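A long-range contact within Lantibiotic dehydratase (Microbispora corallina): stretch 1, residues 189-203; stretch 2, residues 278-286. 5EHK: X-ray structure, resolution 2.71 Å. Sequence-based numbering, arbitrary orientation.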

# COMPACT_ATOMS: atom_id res chain seq x y z
N VAL A 189 -0.22 -56.43 4.51
CA VAL A 189 -1.29 -57.42 4.54
C VAL A 189 -2.57 -56.83 5.14
O VAL A 189 -3.68 -57.17 4.71
CB VAL A 189 -0.84 -58.79 5.21
CG1 VAL A 189 0.33 -58.59 6.17
CG2 VAL A 189 -2.01 -59.52 5.86
N LEU A 190 -2.40 -55.93 6.10
CA LEU A 190 -3.55 -55.18 6.62
C LEU A 190 -4.00 -54.20 5.55
O LEU A 190 -5.19 -54.07 5.27
CB LEU A 190 -3.20 -54.47 7.93
CG LEU A 190 -4.23 -53.51 8.56
CD1 LEU A 190 -5.56 -54.19 8.84
CD2 LEU A 190 -3.68 -52.87 9.84
N LEU A 191 -3.02 -53.52 4.95
CA LEU A 191 -3.27 -52.52 3.91
C LEU A 191 -4.24 -52.98 2.82
O LEU A 191 -5.07 -52.20 2.37
CB LEU A 191 -1.94 -52.03 3.29
CG LEU A 191 -1.99 -50.84 2.34
CD1 LEU A 191 -2.93 -49.77 2.86
CD2 LEU A 191 -0.58 -50.26 2.13
N ALA A 192 -4.16 -54.24 2.42
CA ALA A 192 -5.05 -54.74 1.37
C ALA A 192 -6.46 -54.94 1.90
O ALA A 192 -7.41 -55.10 1.12
CB ALA A 192 -4.53 -56.01 0.78
N GLY A 193 -6.60 -54.89 3.23
CA GLY A 193 -7.89 -55.09 3.88
C GLY A 193 -8.75 -53.85 3.87
O GLY A 193 -9.98 -53.92 3.78
N VAL A 194 -8.09 -52.70 3.95
CA VAL A 194 -8.77 -51.40 3.93
C VAL A 194 -8.85 -50.81 2.52
O VAL A 194 -8.22 -51.31 1.57
CB VAL A 194 -8.03 -50.40 4.82
CG1 VAL A 194 -7.76 -51.01 6.19
CG2 VAL A 194 -6.72 -49.99 4.16
N THR A 195 -9.61 -49.73 2.39
CA THR A 195 -9.70 -48.99 1.13
C THR A 195 -8.67 -47.85 1.05
O THR A 195 -8.26 -47.30 2.08
CB THR A 195 -11.12 -48.42 0.95
OG1 THR A 195 -11.47 -47.61 2.08
CG2 THR A 195 -12.13 -49.54 0.78
N VAL A 196 -8.24 -47.50 -0.16
CA VAL A 196 -7.35 -46.34 -0.35
C VAL A 196 -7.92 -45.40 -1.42
O VAL A 196 -8.73 -45.83 -2.27
CB VAL A 196 -5.91 -46.74 -0.76
CG1 VAL A 196 -5.26 -47.56 0.33
CG2 VAL A 196 -5.93 -47.52 -2.06
N GLN A 197 -7.53 -44.13 -1.37
CA GLN A 197 -7.93 -43.17 -2.40
C GLN A 197 -6.86 -42.13 -2.63
O GLN A 197 -6.02 -41.88 -1.76
CB GLN A 197 -9.24 -42.48 -2.07
CG GLN A 197 -9.12 -41.33 -1.09
CD GLN A 197 -10.48 -40.86 -0.62
OE1 GLN A 197 -10.98 -41.27 0.43
NE2 GLN A 197 -11.10 -39.98 -1.39
N ALA A 198 -6.89 -41.51 -3.82
CA ALA A 198 -5.92 -40.46 -4.12
C ALA A 198 -6.19 -39.23 -3.28
O ALA A 198 -7.34 -38.82 -3.11
CB ALA A 198 -5.94 -40.11 -5.58
N HIS A 199 -5.13 -38.68 -2.70
CA HIS A 199 -5.21 -37.43 -1.97
C HIS A 199 -5.87 -36.41 -2.90
O HIS A 199 -5.55 -36.35 -4.08
CB HIS A 199 -3.79 -36.97 -1.62
CG HIS A 199 -3.74 -35.84 -0.63
ND1 HIS A 199 -4.23 -34.58 -0.90
CD2 HIS A 199 -3.22 -35.78 0.62
CE1 HIS A 199 -4.04 -33.81 0.15
NE2 HIS A 199 -3.42 -34.51 1.08
N GLN A 200 -6.81 -35.63 -2.38
CA GLN A 200 -7.64 -34.84 -3.27
C GLN A 200 -6.91 -33.60 -3.84
O GLN A 200 -7.36 -32.98 -4.79
CB GLN A 200 -8.97 -34.49 -2.60
CG GLN A 200 -9.84 -35.70 -2.25
CD GLN A 200 -9.65 -36.20 -0.80
OE1 GLN A 200 -8.74 -35.77 -0.08
NE2 GLN A 200 -10.53 -37.09 -0.36
N THR A 201 -5.75 -33.27 -3.29
CA THR A 201 -5.11 -32.04 -3.75
C THR A 201 -3.81 -32.26 -4.51
O THR A 201 -3.01 -31.33 -4.66
CB THR A 201 -4.83 -31.08 -2.60
OG1 THR A 201 -3.86 -31.66 -1.75
CG2 THR A 201 -6.09 -30.81 -1.82
N LEU A 202 -3.58 -33.49 -4.98
CA LEU A 202 -2.44 -33.75 -5.85
C LEU A 202 -2.54 -32.89 -7.08
O LEU A 202 -3.61 -32.74 -7.66
CB LEU A 202 -2.41 -35.23 -6.27
CG LEU A 202 -2.16 -36.18 -5.11
CD1 LEU A 202 -2.16 -37.64 -5.56
CD2 LEU A 202 -0.85 -35.81 -4.43
N THR A 203 -1.42 -32.34 -7.50
CA THR A 203 -1.41 -31.57 -8.73
C THR A 203 -0.26 -32.10 -9.58
O THR A 203 0.83 -32.41 -9.05
CB THR A 203 -1.33 -30.02 -8.49
OG1 THR A 203 -0.27 -29.45 -9.26
CG2 THR A 203 -1.14 -29.69 -6.99
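Stretch 2, residues 278-286: QELLITALR

Two short strands distant in sequence often meet as an antiparallel pair, and the test of such a pairing is how each backbone donor and acceptor is paid for. Stretch 2 of this lantibiotic dehydratase illustrates the principle. Its residues 281-283 are extended and lie beside strand 195-198 of stretch 1, running the opposite way: the N-to-C directions make an angle of 152°, and the axes approach to 4.7 Å.

The register is set by three facing pairs. Val-196 faces Thr-283 as a non-hydrogen-bonded pair, their CA atoms 4.5 Å apart; Gln-197 faces Ile-282 as the hydrogen-bonded pair, with CA atoms at 5.5 Å; Ala-198 and Leu-281 form the next non-hydrogen-bonded pair, CA to CA 4.8 Å. At the central pair both bonds are made: Ile-282 N donates to Gln-197 O at 2.9 Å, and Gln-197 N donates to Ile-282 O at 3.2 Å. Two residues along in each direction, a single bond prolongs the ladder. Ala-284 N donates to Thr-195 O at 2.9 Å, while His-199 N reaches Leu-280 O at 3.3 Å, long but almost perfectly straight at 178°. The ladder thus runs beyond strand 281-283 at both ends, since Leu-280 and Ala-284 are themselves in loop or turn.

Carbonyl oxygens in such a ladder commonly receive more than one contact. Thr-195 O also lies 3.6 Å from Thr-283 CA, Ile-282 O lies 3.5 Å from Val-196 CA, and Gln-197 O lies 3.4 Å from Leu-281 CA, all three as CA-H...O contacts. Ile-282 O is further served by a water, which donates to it at 2.9 Å and also to Gln-197 OE1 at 2.9 Å, so that the solvent molecule ties the side chain of one strand to the backbone of the other. Both polar atoms of the Gln-197 amide have hydrogen-bonding partners elsewhere in the structure, as does Thr-283 OG1.

Side chains fill the space around this ladder. Val-196 and Thr-283 share one face of the sheet, where Val-196 CG1 comes to 4.0 Å from Thr-283 CG2; Leu-191 CD1 approaches the same methyl, Thr-283 CG2, at 3.7 Å. Just before strand 195-198, Val-194 points toward stretch 2 and packs its CG1 3.7 Å from Leu-285 CD2. Gln-197 and Ile-282 occupy the other face. Ile-282 is the residue most covered by its partner stretch, and its CD1 lies 4.0 Å from both CA and CD2 of His-199.

Beyond the strand, a type I turn from His-199 to Leu-202 carries stretch 1 onward. Within it Thr-201 N donates to His-199 ND1 at 3.1 Å, satisfying a ring nitrogen locally, and Leu-202 returns toward stretch 2, its CD2 3.8 Å from Leu-280 CD2. In stretch 2, Glu-279 leaves the preceding helix with positive phi; its OE2 faces Arg-286 NH1 at 3.3 Å, a salt bridge of charges alone, with no N-H directed at the oxygen.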

# COMPACT_ATOMS: atom_id res chain seq x y z
N GLN A 278 3.82 -41.49 1.61
CA GLN A 278 4.16 -40.15 1.17
C GLN A 278 2.93 -39.29 1.16
O GLN A 278 2.98 -38.10 0.84
CB GLN A 278 4.71 -40.15 -0.26
CG GLN A 278 5.92 -41.01 -0.53
CD GLN A 278 6.34 -40.93 -1.99
OE1 GLN A 278 6.90 -39.93 -2.43
NE2 GLN A 278 6.01 -41.97 -2.77
N GLU A 279 1.82 -39.90 1.53
CA GLU A 279 0.53 -39.25 1.51
C GLU A 279 0.05 -38.92 0.10
O GLU A 279 -0.71 -37.98 -0.08
CB GLU A 279 0.52 -38.01 2.40
CG GLU A 279 0.20 -38.34 3.83
CD GLU A 279 0.14 -37.12 4.71
OE1 GLU A 279 0.84 -36.14 4.39
OE2 GLU A 279 -0.59 -37.15 5.72
N LEU A 280 0.53 -39.66 -0.89
CA LEU A 280 -0.04 -39.61 -2.23
C LEU A 280 -1.34 -40.40 -2.19
O LEU A 280 -2.24 -40.21 -3.01
CB LEU A 280 0.90 -40.23 -3.26
CG LEU A 280 2.24 -39.54 -3.54
CD1 LEU A 280 2.79 -39.98 -4.87
CD2 LEU A 280 2.09 -38.05 -3.51
N LEU A 281 -1.43 -41.33 -1.24
CA LEU A 281 -2.68 -42.04 -0.98
C LEU A 281 -3.11 -41.82 0.46
O LEU A 281 -2.31 -41.45 1.31
CB LEU A 281 -2.56 -43.53 -1.26
CG LEU A 281 -2.50 -43.95 -2.72
CD1 LEU A 281 -2.02 -45.40 -2.82
CD2 LEU A 281 -3.86 -43.79 -3.34
N ILE A 282 -4.40 -42.00 0.70
CA ILE A 282 -4.98 -41.88 2.03
C ILE A 282 -5.72 -43.17 2.33
O ILE A 282 -6.66 -43.51 1.60
CB ILE A 282 -5.99 -40.73 2.09
CG1 ILE A 282 -5.28 -39.39 1.83
CG2 ILE A 282 -6.69 -40.74 3.43
CD1 ILE A 282 -6.20 -38.19 1.83
N THR A 283 -5.29 -43.89 3.38
CA THR A 283 -5.93 -45.17 3.72
C THR A 283 -7.16 -44.90 4.56
O THR A 283 -7.25 -43.84 5.19
CB THR A 283 -4.98 -46.14 4.47
OG1 THR A 283 -4.76 -45.68 5.82
CG2 THR A 283 -3.64 -46.23 3.77
N ALA A 284 -8.11 -45.83 4.55
CA ALA A 284 -9.33 -45.68 5.35
C ALA A 284 -9.00 -45.74 6.85
O ALA A 284 -9.79 -45.30 7.68
CB ALA A 284 -10.34 -46.75 4.98
N LEU A 285 -7.82 -46.26 7.17
CA LEU A 285 -7.36 -46.31 8.54
C LEU A 285 -7.38 -44.96 9.26
O LEU A 285 -7.73 -44.88 10.43
CB LEU A 285 -5.96 -46.94 8.62
CG LEU A 285 -5.95 -48.44 8.30
CD1 LEU A 285 -4.53 -48.96 8.33
CD2 LEU A 285 -6.82 -49.17 9.30
N ARG A 286 -7.00 -43.90 8.55
CA ARG A 286 -7.00 -42.55 9.11
C ARG A 286 -8.42 -42.06 9.37
O ARG A 286 -9.34 -42.29 8.57
CB ARG A 286 -6.21 -41.63 8.18
CG ARG A 286 -4.72 -41.94 8.17
CD ARG A 286 -3.96 -41.05 7.23
NE ARG A 286 -2.52 -41.16 7.43
CZ ARG A 286 -1.60 -40.69 6.58
NH1 ARG A 286 -1.97 -40.17 5.41
NH2 ARG A 286 -0.31 -40.81 6.87
O HOH W 1 -9.52 -43.45 1.76